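Local coordinates for protein sugar isomerase (Sinorhizobium meliloti, PDB 3QC0) that binds a zinc ion in a TIM barrel of the xylose isomerase-like family and probably interconverts sugars, though its substrate is not established, at residues G6-L11 against A244-I249; L139-L144 against A153-L158; I176-V181 against L201-C206; I205-V210 against I227-I232. All blocks are in the same frame, centred on the assembly; numbering follows the deposited sequence. Where two conformers were deposited one is given.

Interaction 1 of 4, residues G6-L11 against A244-I249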
loop_
_atom_site.group_PDB
_atom_site.type_symbol
_atom_site.label_atom_id
_atom_site.label_comp_id
_atom_site.label_asym_id
_atom_site.label_seq_id
_atom_site.Cartn_x
_atom_site.Cartn_y
_atom_site.Cartn_z
ATOM N N GLY A 6 -21.653 20.971 -2.290
ATOM C CA GLY A 6 -20.358 20.269 -2.496
ATOM C C GLY A 6 -20.136 18.921 -1.834
ATOM O O GLY A 6 -18.999 18.451 -1.824
ATOM N N LEU A 7 -21.170 18.341 -1.234
ATOM C CA LEU A 7 -21.106 17.051 -0.554
ATOM C C LEU A 7 -21.932 15.999 -1.311
ATOM O O LEU A 7 -23.098 16.221 -1.654
ATOM C CB LEU A 7 -21.609 17.161 0.888
ATOM C CG LEU A 7 -21.551 15.905 1.761
ATOM C CD1 LEU A 7 -20.092 15.361 1.829
ATOM C CD2 LEU A 7 -22.109 16.173 3.157
ATOM N N SER A 8 -21.337 14.835 -1.541
ATOM C CA SER A 8 -21.998 13.661 -2.086
ATOM C C SER A 8 -21.813 12.514 -1.109
ATOM O O SER A 8 -20.778 12.450 -0.415
ATOM C CB SER A 8 -21.381 13.336 -3.459
ATOM O OG SER A 8 -21.979 12.200 -4.032
ATOM N N ILE A 9 -22.760 11.591 -1.052
ATOM C CA ILE A 9 -22.629 10.387 -0.229
ATOM C C ILE A 9 -22.562 9.169 -1.147
ATOM O O ILE A 9 -23.477 8.881 -1.911
ATOM C CB ILE A 9 -23.792 10.222 0.779
ATOM C CG1 ILE A 9 -23.898 11.452 1.697
ATOM C CG2 ILE A 9 -23.657 8.908 1.570
ATOM C CD1 ILE A 9 -22.777 11.680 2.689
ATOM N N ASN A 10 -21.433 8.460 -1.100
ATOM C CA ASN A 10 -21.342 7.157 -1.723
ATOM C C ASN A 10 -22.169 6.236 -0.834
ATOM O O ASN A 10 -21.965 6.192 0.378
ATOM C CB ASN A 10 -19.878 6.719 -1.841
ATOM C CG ASN A 10 -19.722 5.412 -2.500
ATOM O OD1 ASN A 10 -20.231 4.383 -2.002
ATOM N ND2 ASN A 10 -18.888 5.383 -3.565
ATOM N N LEU A 11 -23.134 5.528 -1.417
ATOM C CA LEU A 11 -24.103 4.802 -0.616
ATOM C C LEU A 11 -23.529 3.591 0.082
ATOM O O LEU A 11 -24.157 3.003 0.931
ATOM C CB LEU A 11 -25.295 4.411 -1.490
ATOM C CG LEU A 11 -26.028 5.595 -2.131
ATOM C CD1 LEU A 11 -27.375 5.134 -2.787
ATOM C CD2 LEU A 11 -26.273 6.757 -1.174
ATOM N N ALA A 244 -18.111 17.844 -6.195
ATOM C CA ALA A 244 -18.463 17.478 -4.855
ATOM C C ALA A 244 -17.476 16.452 -4.307
ATOM O O ALA A 244 -16.878 15.665 -5.052
ATOM C CB ALA A 244 -19.868 16.911 -4.798
ATOM N N GLN A 245 -17.330 16.478 -2.995
ATOM C CA GLN A 245 -16.524 15.493 -2.305
ATOM C C GLN A 245 -17.464 14.377 -1.915
ATOM O O GLN A 245 -18.497 14.639 -1.283
ATOM C CB GLN A 245 -15.866 16.111 -1.071
ATOM C CG GLN A 245 -14.920 17.236 -1.419
ATOM C CD GLN A 245 -14.330 17.902 -0.184
ATOM O OE1 GLN A 245 -13.735 17.236 0.654
ATOM N NE2 GLN A 245 -14.494 19.205 -0.066
ATOM N N GLU A 246 -17.106 13.148 -2.294
ATOM C CA GLU A 246 -17.955 11.984 -2.146
ATOM C C GLU A 246 -17.508 11.133 -0.957
ATOM O O GLU A 246 -16.384 10.580 -0.974
ATOM C CB GLU A 246 -17.891 11.186 -3.454
ATOM C CG GLU A 246 -18.701 9.900 -3.453
ATOM C CD GLU A 246 -18.451 9.091 -4.686
ATOM O OE1 GLU A 246 -18.572 9.654 -5.801
ATOM O OE2 GLU A 246 -18.130 7.897 -4.554
ATOM N N VAL A 247 -18.325 11.071 0.082
ATOM C CA VAL A 247 -18.031 10.302 1.276
ATOM C C VAL A 247 -18.229 8.820 1.066
ATOM O O VAL A 247 -19.319 8.333 0.826
ATOM C CB VAL A 247 -18.861 10.726 2.465
ATOM C CG1 VAL A 247 -18.543 9.841 3.684
ATOM C CG2 VAL A 247 -18.658 12.245 2.708
ATOM N N GLU A 248 -17.127 8.091 1.153
ATOM C CA GLU A 248 -17.137 6.660 0.914
ATOM C C GLU A 248 -16.437 5.977 2.075
ATOM O O GLU A 248 -15.213 5.951 2.182
ATOM C CB GLU A 248 -16.458 6.318 -0.421
ATOM C CG GLU A 248 -16.510 4.844 -0.751
ATOM C CD GLU A 248 -15.820 4.516 -2.030
ATOM O OE1 GLU A 248 -14.873 5.213 -2.367
ATOM O OE2 GLU A 248 -16.272 3.585 -2.723
ATOM N N ILE A 249 -17.242 5.467 2.995
ATOM C CA ILE A 249 -16.785 4.820 4.215
ATOM C C ILE A 249 -17.291 3.378 4.275
ATOM O O ILE A 249 -18.489 3.130 4.196
ATOM C CB ILE A 249 -17.265 5.578 5.483
ATOM C CG1 ILE A 249 -16.695 6.996 5.485
ATOM C CG2 ILE A 249 -16.846 4.808 6.763
ATOM C CD1 ILE A 249 -17.294 7.985 6.510
HETATM O O HOH W 1 -16.805 20.162 -1.915
#

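Interaction 2 of 4, residues L139-L144 against A153-L158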
loop_
_atom_site.group_PDB
_atom_site.type_symbol
_atom_site.label_atom_id
_atom_site.label_comp_id
_atom_site.label_asym_id
_atom_site.label_seq_id
_atom_site.Cartn_x
_atom_site.Cartn_y
_atom_site.Cartn_z
ATOM N N LEU A 139 -15.058 7.622 -18.107
ATOM C CA LEU A 139 -14.537 6.489 -17.337
ATOM C C LEU A 139 -13.527 7.034 -16.349
ATOM O O LEU A 139 -12.575 7.688 -16.752
ATOM C CB LEU A 139 -13.872 5.465 -18.258
ATOM C CG LEU A 139 -14.815 4.800 -19.285
ATOM C CD1 LEU A 139 -14.051 3.767 -20.156
ATOM C CD2 LEU A 139 -16.077 4.171 -18.618
ATOM N N ALA A 140 -13.697 6.719 -15.073
ATOM C CA ALA A 140 -12.799 7.193 -14.020
ATOM C C ALA A 140 -12.009 6.028 -13.475
ATOM O O ALA A 140 -12.534 5.230 -12.694
ATOM C CB ALA A 140 -13.601 7.880 -12.881
ATOM N N ILE A 141 -10.745 5.930 -13.876
ATOM C CA ILE A 141 -9.831 4.949 -13.280
ATOM C C ILE A 141 -9.574 5.377 -11.848
ATOM O O ILE A 141 -9.092 6.499 -11.592
ATOM C CB ILE A 141 -8.493 4.893 -14.044
ATOM C CG1 ILE A 141 -8.675 4.558 -15.530
ATOM C CG2 ILE A 141 -7.513 3.899 -13.352
ATOM C CD1 ILE A 141 -7.381 4.655 -16.362
ATOM N N GLU A 142 -9.869 4.474 -10.928
ATOM C CA GLU A 142 -9.635 4.731 -9.495
ATOM C C GLU A 142 -8.368 3.968 -9.091
ATOM O O GLU A 142 -8.397 2.757 -8.962
ATOM C CB GLU A 142 -10.824 4.285 -8.649
ATOM C CG GLU A 142 -10.741 4.818 -7.222
ATOM C CD GLU A 142 -11.815 4.293 -6.308
ATOM O OE1 GLU A 142 -12.353 3.225 -6.608
ATOM O OE2 GLU A 142 -12.086 4.972 -5.303
ATOM N N PRO A 143 -7.229 4.669 -8.969
ATOM C CA PRO A 143 -6.096 3.918 -8.360
ATOM C C PRO A 143 -6.513 3.472 -6.961
ATOM O O PRO A 143 -7.116 4.257 -6.216
ATOM C CB PRO A 143 -4.953 4.942 -8.340
ATOM C CG PRO A 143 -5.631 6.282 -8.398
ATOM C CD PRO A 143 -6.889 6.067 -9.235
ATOM N N LEU A 144 -6.179 2.232 -6.626
ATOM C CA LEU A 144 -6.559 1.622 -5.368
ATOM C C LEU A 144 -5.310 1.451 -4.514
ATOM O O LEU A 144 -4.195 1.318 -5.013
ATOM C CB LEU A 144 -7.245 0.267 -5.545
ATOM C CG LEU A 144 -8.751 0.258 -5.218
ATOM C CD1 LEU A 144 -9.581 1.127 -6.189
ATOM C CD2 LEU A 144 -9.235 -1.187 -5.110
ATOM N N ALA A 153 -7.394 -4.697 -7.461
ATOM C CA ALA A 153 -7.046 -3.675 -8.464
ATOM C C ALA A 153 -5.579 -3.512 -8.550
ATOM O O ALA A 153 -4.975 -3.111 -7.560
ATOM C CB ALA A 153 -7.693 -2.286 -8.152
ATOM N N CYS A 154 -5.041 -3.768 -9.739
ATOM C CA CYS A 154 -3.613 -3.620 -9.974
ATOM C C CYS A 154 -3.243 -2.270 -10.616
ATOM O O CYS A 154 -2.135 -2.112 -11.076
ATOM C CB CYS A 154 -3.110 -4.795 -10.805
ATOM S SG CYS A 154 -3.803 -4.849 -12.508
ATOM N N VAL A 155 -4.123 -1.288 -10.507
ATOM C CA VAL A 155 -3.772 0.130 -10.773
ATOM C C VAL A 155 -3.705 0.730 -9.370
ATOM O O VAL A 155 -4.708 0.798 -8.666
ATOM C CB VAL A 155 -4.765 0.880 -11.636
ATOM C CG1 VAL A 155 -4.350 2.392 -11.741
ATOM C CG2 VAL A 155 -4.870 0.216 -13.031
ATOM N N ASN A 156 -2.465 1.029 -8.942
ATOM C CA ASN A 156 -2.171 1.319 -7.549
ATOM C C ASN A 156 -1.533 2.647 -7.215
ATOM O O ASN A 156 -1.262 2.902 -6.036
ATOM C CB ASN A 156 -1.298 0.194 -7.001
ATOM C CG ASN A 156 -1.993 -1.137 -7.111
ATOM O OD1 ASN A 156 -1.602 -1.988 -7.913
ATOM N ND2 ASN A 156 -3.098 -1.293 -6.356
ATOM N N THR A 157 -1.248 3.487 -8.220
ATOM C CA THR A 157 -0.761 4.845 -7.958
ATOM C C THR A 157 -1.476 5.810 -8.900
ATOM O O THR A 157 -1.877 5.441 -10.025
ATOM C CB THR A 157 0.760 4.995 -8.121
ATOM O OG1 THR A 157 1.101 4.960 -9.516
ATOM C CG2 THR A 157 1.524 3.936 -7.229
ATOM N N LEU A 158 -1.650 7.038 -8.441
ATOM C CA LEU A 158 -2.228 8.052 -9.307
ATOM C C LEU A 158 -1.350 8.267 -10.546
ATOM O O LEU A 158 -1.887 8.458 -11.642
ATOM C CB LEU A 158 -2.439 9.335 -8.526
ATOM C CG LEU A 158 -3.064 10.509 -9.262
ATOM C CD1 LEU A 158 -4.430 10.150 -9.868
ATOM C CD2 LEU A 158 -3.191 11.689 -8.251
#

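Interaction 3 of 4, residues I176-V181 against L201-C206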
loop_
_atom_site.group_PDB
_atom_site.type_symbol
_atom_site.label_atom_id
_atom_site.label_comp_id
_atom_site.label_asym_id
_atom_site.label_seq_id
_atom_site.Cartn_x
_atom_site.Cartn_y
_atom_site.Cartn_z
ATOM N N ILE A 176 -9.982 10.231 -7.561
ATOM C CA ILE A 176 -8.974 10.384 -6.511
ATOM C C ILE A 176 -9.628 10.150 -5.164
ATOM O O ILE A 176 -10.396 10.985 -4.679
ATOM C CB ILE A 176 -8.254 11.769 -6.582
ATOM C CG1 ILE A 176 -7.638 12.039 -7.976
ATOM C CG2 ILE A 176 -7.171 11.852 -5.459
ATOM C CD1 ILE A 176 -7.063 13.447 -8.135
ATOM N N ASP A 177 -9.358 8.981 -4.581
ATOM C CA ASP A 177 -9.939 8.571 -3.292
ATOM C C ASP A 177 -8.822 8.645 -2.281
ATOM O O ASP A 177 -7.791 8.007 -2.451
ATOM C CB ASP A 177 -10.496 7.159 -3.438
ATOM C CG ASP A 177 -11.154 6.618 -2.184
ATOM O OD1 ASP A 177 -10.744 7.002 -1.079
ATOM O OD2 ASP A 177 -12.088 5.788 -2.340
ATOM N N VAL A 178 -8.991 9.505 -1.289
ATOM C CA VAL A 178 -7.920 9.772 -0.321
ATOM C C VAL A 178 -7.459 8.490 0.350
ATOM O O VAL A 178 -6.278 8.377 0.700
ATOM C CB VAL A 178 -8.341 10.815 0.728
ATOM C CG1 VAL A 178 -8.658 12.165 0.001
ATOM C CG2 VAL A 178 -9.537 10.353 1.589
ATOM N N TYR A 179 -8.354 7.523 0.518
ATOM C CA TYR A 179 -7.962 6.277 1.182
ATOM C C TYR A 179 -6.859 5.576 0.415
ATOM O O TYR A 179 -5.956 4.991 0.957
ATOM C CB TYR A 179 -9.147 5.309 1.334
ATOM C CG TYR A 179 -8.985 4.333 2.469
ATOM C CD1 TYR A 179 -9.044 4.769 3.790
ATOM C CD2 TYR A 179 -8.775 2.971 2.243
ATOM C CE1 TYR A 179 -8.876 3.887 4.849
ATOM C CE2 TYR A 179 -8.637 2.070 3.300
ATOM C CZ TYR A 179 -8.688 2.541 4.610
ATOM O OH TYR A 179 -8.574 1.664 5.672
ATOM N N HIS A 180 -6.965 5.635 -0.907
ATOM C CA HIS A 180 -6.093 4.872 -1.775
ATOM C C HIS A 180 -4.780 5.582 -2.072
ATOM O O HIS A 180 -3.801 4.914 -2.468
ATOM C CB HIS A 180 -6.808 4.591 -3.101
ATOM C CG HIS A 180 -8.047 3.781 -2.935
ATOM N ND1 HIS A 180 -8.091 2.673 -2.114
ATOM C CD2 HIS A 180 -9.284 3.900 -3.491
ATOM C CE1 HIS A 180 -9.318 2.168 -2.145
ATOM N NE2 HIS A 180 -10.053 2.889 -2.976
ATOM N N VAL A 181 -4.778 6.925 -1.973
ATOM C CA VAL A 181 -3.634 7.716 -2.461
ATOM C C VAL A 181 -2.914 8.587 -1.426
ATOM O O VAL A 181 -1.864 9.141 -1.764
ATOM C CB VAL A 181 -4.076 8.662 -3.662
ATOM C CG1 VAL A 181 -4.805 7.900 -4.753
ATOM C CG2 VAL A 181 -4.948 9.866 -3.162
ATOM N N LEU A 201 -11.954 13.461 -12.318
ATOM C CA LEU A 201 -13.398 13.245 -12.444
ATOM C C LEU A 201 -14.142 13.091 -11.131
ATOM O O LEU A 201 -15.352 13.268 -11.096
ATOM C CB LEU A 201 -13.669 12.006 -13.295
ATOM C CG LEU A 201 -13.290 12.078 -14.765
ATOM C CD1 LEU A 201 -13.324 10.750 -15.528
ATOM C CD2 LEU A 201 -14.256 13.078 -15.480
ATOM N N ALA A 202 -13.448 12.719 -10.056
ATOM C CA ALA A 202 -14.106 12.506 -8.785
ATOM C C ALA A 202 -13.088 12.618 -7.682
ATOM O O ALA A 202 -11.887 12.390 -7.919
ATOM C CB ALA A 202 -14.804 11.128 -8.733
ATOM N N HIS A 203 -13.598 12.919 -6.497
ATOM C CA HIS A 203 -12.806 13.054 -5.265
ATOM C C HIS A 203 -13.566 12.374 -4.160
ATOM O O HIS A 203 -14.686 12.811 -3.813
ATOM C CB HIS A 203 -12.597 14.540 -4.964
ATOM C CG HIS A 203 -11.861 14.819 -3.695
ATOM N ND1 HIS A 203 -11.870 16.055 -3.094
ATOM C CD2 HIS A 203 -11.063 14.026 -2.920
ATOM C CE1 HIS A 203 -11.103 16.022 -2.016
ATOM N NE2 HIS A 203 -10.642 14.795 -1.860
ATOM N N HIS A 204 -13.016 11.270 -3.646
ATOM C CA HIS A 204 -13.655 10.515 -2.587
ATOM C C HIS A 204 -12.954 10.798 -1.273
ATOM O O HIS A 204 -11.700 10.810 -1.208
ATOM C CB HIS A 204 -13.644 8.999 -2.824
ATOM C CG HIS A 204 -14.151 8.579 -4.159
ATOM N ND1 HIS A 204 -14.031 7.292 -4.635
ATOM C CD2 HIS A 204 -14.806 9.284 -5.118
ATOM C CE1 HIS A 204 -14.585 7.233 -5.844
ATOM N NE2 HIS A 204 -15.074 8.423 -6.146
ATOM N N ILE A 205 -13.762 10.964 -0.229
ATOM C CA ILE A 205 -13.269 11.288 1.101
ATOM C C ILE A 205 -13.711 10.297 2.173
ATOM O O ILE A 205 -14.717 9.623 2.043
ATOM C CB ILE A 205 -13.627 12.727 1.524
ATOM C CG1 ILE A 205 -15.141 12.943 1.481
ATOM C CG2 ILE A 205 -12.860 13.737 0.654
ATOM C CD1 ILE A 205 -15.565 14.308 2.157
ATOM N N CYS A 206 -12.877 10.241 3.218
ATOM C CA CYS A 206 -12.944 9.288 4.336
ATOM C C CYS A 206 -11.612 9.529 5.065
ATOM O O CYS A 206 -10.980 10.557 4.849
ATOM C CB CYS A 206 -13.106 7.836 3.880
ATOM S SG CYS A 206 -11.783 7.283 2.811
#

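Interaction 4 of 4, residues I205-V210 against I227-I232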
loop_
_atom_site.group_PDB
_atom_site.type_symbol
_atom_site.label_atom_id
_atom_site.label_comp_id
_atom_site.label_asym_id
_atom_site.label_seq_id
_atom_site.Cartn_x
_atom_site.Cartn_y
_atom_site.Cartn_z
ATOM N N ILE A 205 -13.762 10.964 -0.229
ATOM C CA ILE A 205 -13.269 11.288 1.101
ATOM C C ILE A 205 -13.711 10.297 2.173
ATOM O O ILE A 205 -14.717 9.623 2.043
ATOM C CB ILE A 205 -13.627 12.727 1.524
ATOM C CG1 ILE A 205 -15.141 12.943 1.481
ATOM C CG2 ILE A 205 -12.860 13.737 0.654
ATOM C CD1 ILE A 205 -15.565 14.308 2.157
ATOM N N CYS A 206 -12.877 10.241 3.218
ATOM C CA CYS A 206 -12.944 9.288 4.336
ATOM C C CYS A 206 -11.612 9.529 5.065
ATOM O O CYS A 206 -10.980 10.557 4.849
ATOM C CB CYS A 206 -13.106 7.836 3.880
ATOM S SG CYS A 206 -11.783 7.283 2.811
ATOM N N ASP A 207 -11.231 8.620 5.942
ATOM C CA ASP A 207 -9.985 8.797 6.647
ATOM C C ASP A 207 -9.265 7.475 6.877
ATOM O O ASP A 207 -9.881 6.398 6.802
ATOM C CB ASP A 207 -10.212 9.522 7.998
ATOM C CG ASP A 207 -9.127 10.563 8.310
ATOM O OD1 ASP A 207 -7.956 10.400 7.833
ATOM O OD2 ASP A 207 -9.419 11.540 9.066
ATOM N N TRP A 208 -7.965 7.596 7.131
ATOM C CA TRP A 208 -7.098 6.480 7.456
ATOM C C TRP A 208 -6.865 6.444 8.954
ATOM O O TRP A 208 -6.257 7.354 9.505
ATOM C CB TRP A 208 -5.759 6.597 6.683
ATOM C CG TRP A 208 -4.890 5.386 6.928
ATOM C CD1 TRP A 208 -4.044 5.179 7.998
ATOM C CD2 TRP A 208 -4.810 4.194 6.138
ATOM N NE1 TRP A 208 -3.428 3.965 7.881
ATOM C CE2 TRP A 208 -3.886 3.336 6.755
ATOM C CE3 TRP A 208 -5.363 3.802 4.948
ATOM C CZ2 TRP A 208 -3.577 2.095 6.236
ATOM C CZ3 TRP A 208 -5.080 2.567 4.440
ATOM C CH2 TRP A 208 -4.166 1.734 5.065
ATOM N N LEU A 209 -7.399 5.413 9.601
ATOM C CA LEU A 209 -7.338 5.313 11.063
ATOM C C LEU A 209 -6.004 4.774 11.550
ATOM O O LEU A 209 -5.370 3.979 10.874
ATOM C CB LEU A 209 -8.488 4.439 11.570
ATOM C CG LEU A 209 -9.911 4.919 11.245
ATOM C CD1 LEU A 209 -10.890 3.833 11.750
ATOM C CD2 LEU A 209 -10.140 6.334 11.818
ATOM N N VAL A 210 -5.641 5.186 12.766
ATOM C CA VAL A 210 -4.489 4.615 13.463
ATOM C C VAL A 210 -4.979 4.030 14.808
ATOM O O VAL A 210 -5.350 4.783 15.705
ATOM C CB VAL A 210 -3.351 5.654 13.688
ATOM C CG1 VAL A 210 -2.224 5.053 14.576
ATOM C CG2 VAL A 210 -2.804 6.153 12.323
ATOM N N ILE A 227 -5.338 11.608 7.669
ATOM C CA ILE A 227 -5.172 12.196 6.346
ATOM C C ILE A 227 -5.319 13.700 6.399
ATOM O O ILE A 227 -6.218 14.221 7.038
ATOM C CB ILE A 227 -6.179 11.612 5.316
ATOM C CG1 ILE A 227 -5.975 10.087 5.173
ATOM C CG2 ILE A 227 -6.046 12.329 3.961
ATOM C CD1 ILE A 227 -6.874 9.416 4.149
ATOM N N ASP A 228 -4.429 14.402 5.720
ATOM C CA ASP A 228 -4.535 15.853 5.569
ATOM C C ASP A 228 -5.570 16.140 4.491
ATOM O O ASP A 228 -5.219 16.510 3.356
ATOM C CB ASP A 228 -3.154 16.393 5.219
ATOM C CG ASP A 228 -3.105 17.905 5.005
ATOM O OD1 ASP A 228 -4.102 18.617 5.243
ATOM O OD2 ASP A 228 -2.011 18.406 4.573
ATOM N N LEU A 229 -6.855 15.932 4.858
ATOM C CA LEU A 229 -7.977 16.088 3.923
ATOM C C LEU A 229 -7.998 17.500 3.352
ATOM O O LEU A 229 -8.159 17.693 2.133
ATOM C CB LEU A 229 -9.296 15.720 4.605
ATOM C CG LEU A 229 -9.442 14.250 4.985
ATOM C CD1 LEU A 229 -10.611 14.020 5.975
ATOM C CD2 LEU A 229 -9.567 13.362 3.713
ATOM N N LYS A 230 -7.822 18.488 4.218
ATOM C CA LYS A 230 -7.825 19.892 3.820
ATOM C C LYS A 230 -6.768 20.147 2.752
ATOM O O LYS A 230 -7.034 20.765 1.731
ATOM C CB LYS A 230 -7.596 20.771 5.062
ATOM C CG LYS A 230 -7.466 22.276 4.895
ATOM C CD LYS A 230 -6.832 22.922 6.218
ATOM C CE LYS A 230 -7.294 24.356 6.545
ATOM N NZ LYS A 230 -7.056 24.784 8.005
ATOM N N GLY A 231 -5.550 19.655 2.991
ATOM C CA GLY A 231 -4.456 19.838 2.050
ATOM C C GLY A 231 -4.671 19.181 0.687
ATOM O O GLY A 231 -4.397 19.761 -0.359
ATOM N N ILE A 232 -5.161 17.952 0.696
ATOM C CA ILE A 232 -5.443 17.253 -0.537
ATOM C C ILE A 232 -6.522 18.045 -1.325
ATOM O O ILE A 232 -6.381 18.259 -2.531
ATOM C CB ILE A 232 -5.880 15.792 -0.285
ATOM C CG1 ILE A 232 -4.686 14.953 0.255
ATOM C CG2 ILE A 232 -6.484 15.159 -1.550
ATOM C CD1 ILE A 232 -5.062 13.531 0.674
HETATM O O HOH W 2 -7.942 13.728 9.085
#

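Interaction 1 of 4, residues G6-L11 against A244-I249
L7 and V247 meet on one face of a parallel strand pair, where CD1 of L7 packs 3.5 Å from CG2 of V247. Beside them I9 lies alongside V247, its CD1 4.0 Å from V247 CB, and branched aliphatic chains suit this face because helix 260-274 covers it. The strands are laced by alternating backbone bonds, among them S8 N to Q245 O at 2.9 Å. At the G6 end the contact is looser and partly exposed: a water donates to G6 O and accepts from Q245 NE2, and the methyl of A244 rests against G6 O. The other end is closely packed and polar. There the CG of N10 stands anti to the backbone N (chi1 -179°), and ND2 gives E246 OE2 a nearly straight bond of 2.8 Å, with the acceptor in the amide plane. The amide is also stacked on the carboxylate of E248, their planes 30° apart, while OE1 of E248 binds zinc. The hydroxyl of T62 hydrogen-bonds both OE1 of E246 and OG of S8. With OD1 of N10 accepting from W38 and A12, both ends of the amide are spoken for, which probably fixes its flip; it lies in the second shell, bonded to E246 and stacked on zinc ligand E248.

Interaction 2 of 4, residues L139-L144 against A153-L158
I141 and V155 set their side chains across each other at about a right angle, with CG2 of I141 3.9 Å from CG1 of V155; two branched aliphatic chains suit this buried place. Further along, the ring of P143 packs against the start of helix 158-168: its CB sits 3.5 Å from T157 O, and its CG faces L158. Having no N-H, the proline can line this spot without a donor needing a partner. L144 turns the other way, bringing CD2 to 3.6 Å from the methyl of A153, while its N reaches V155 O in a straight backbone bond of 2.9 Å. The polar clasp is N156. Its CG is anti to the carbonyl carbon (chi1 -59°), and ND2 donates twice, to L144 O at 3.1 Å from above that carbonyl plane and to A153 O at 2.9 Å. OD1 accepts from R118. An alanine here would probably leave both carbonyls without this donor and R118 without one acceptor, freeing the loop to shift. W183 of the second subunit packs on N156 and T157. T157 caps helix 158-168 through its hydroxyl, which accepts from Q160 N. The whole is a β-to-α loop at the C-terminal end of a TIM-barrel strand, where E142, directed away from the loop, supplies a zinc ligand.

Interaction 3 of 4, residues I176-V181 against L201-C206
D177 and H204 are paired on neighbouring parallel strands, their side chains crossing at about a right angle, and both bind the zinc ion, D177 through OD2 and H204 through ND1. The two atoms are 3.4 Å apart, drawn together by the metal and not by a bond of their own; OD2 lies at the edge of the imidazole, with the carboxylate and ring planes 67° apart. The other carboxylate oxygen, OD1, accepts from Y179 N at 2.9 Å and so caps helix 178-181, while OD2 also takes a bond from R219. Aspartate suits a strand end that turns straight into a helix, being short enough to cap, with a second oxygen to offer the metal. Three backbone bonds join the segments: I176 N donates to A202 O (176°), H204 N to I176 O at 2.8 Å, and V178 N, already in the helix, to H204 O at 3.0 Å. H203, on the face opposite the zinc ligands, has its ND1 bonded to R233, and its NE2 edge rests 3.8 Å from V178 CG1. C206 carries SG between its own backbone N and carbonyl carbon (chi1 58°), which brings the sulfur to 3.6 Å from CB of Y179 and obliquely beside that ring. The chemistry implies a divided carboxylate: one oxygen is given to zinc and arginine, the other to a helix end, so rotating the ligand would probably cost the cap.

Interaction 4 of 4, residues I205-V210 against I227-I232
D207 and I227 bring the loop after strand 200-205 against the turn that leads into helix 229-238, their CA atoms 5.9 Å apart, with a side chain and not a strand ladder making the bond between them. OD1 of D207 accepts from I227 N at 2.9 Å, using its syn lone pair, and on its anti side from W208 N, also at 2.9 Å. OD2 accepts from G223 N, and a water lies between it and I227 O. Aspartate suits this place because one short carboxylate can collect several loop N-H groups. An alanine here would probably leave the N-H groups of I227 and W208 without this acceptor, and G223 N without OD2, and let the two loop ends drift apart. Around this polar knot the packing is apolar: CG1 of I227, anti to its carbonyl carbon (chi1 -60°), runs past OD1 to lie 3.8 Å from W208 CB. L229 lays CD2 3.3 Å from C206 O, a buried carbonyl with no hydrogen-bond partner. D228 caps helix 229-238, its OD1 accepting from G231 N. The contact thus closes the loop between strand 200-205 and that helix, with V178 of helix 178-181 packed against I227, L229 and I232, and the W208 ring meeting Y179.

In the fold
The four contacts belong to one eight-stranded parallel barrel. Interaction 1 joins its first and last strands and so closes the ring; the others are nested within that span of the chain. Of these, interaction 2 comes first, followed by interaction 3, whose strand 200-205 runs on into interaction 4 through the shared I205 and C206. The centres of interactions 3 and 4 are about 9 Å apart, and those of 1 and 2 about 18 Å, on opposite sides of the chain's centre. Even so, interactions 1, 2 and 3 converge on the zinc ion, supplying E248, E142, and D177 with H204. Ligands distant in sequence thus assemble at the strands' C-terminal ends, while interactions 2 and 4 also touch the second subunit.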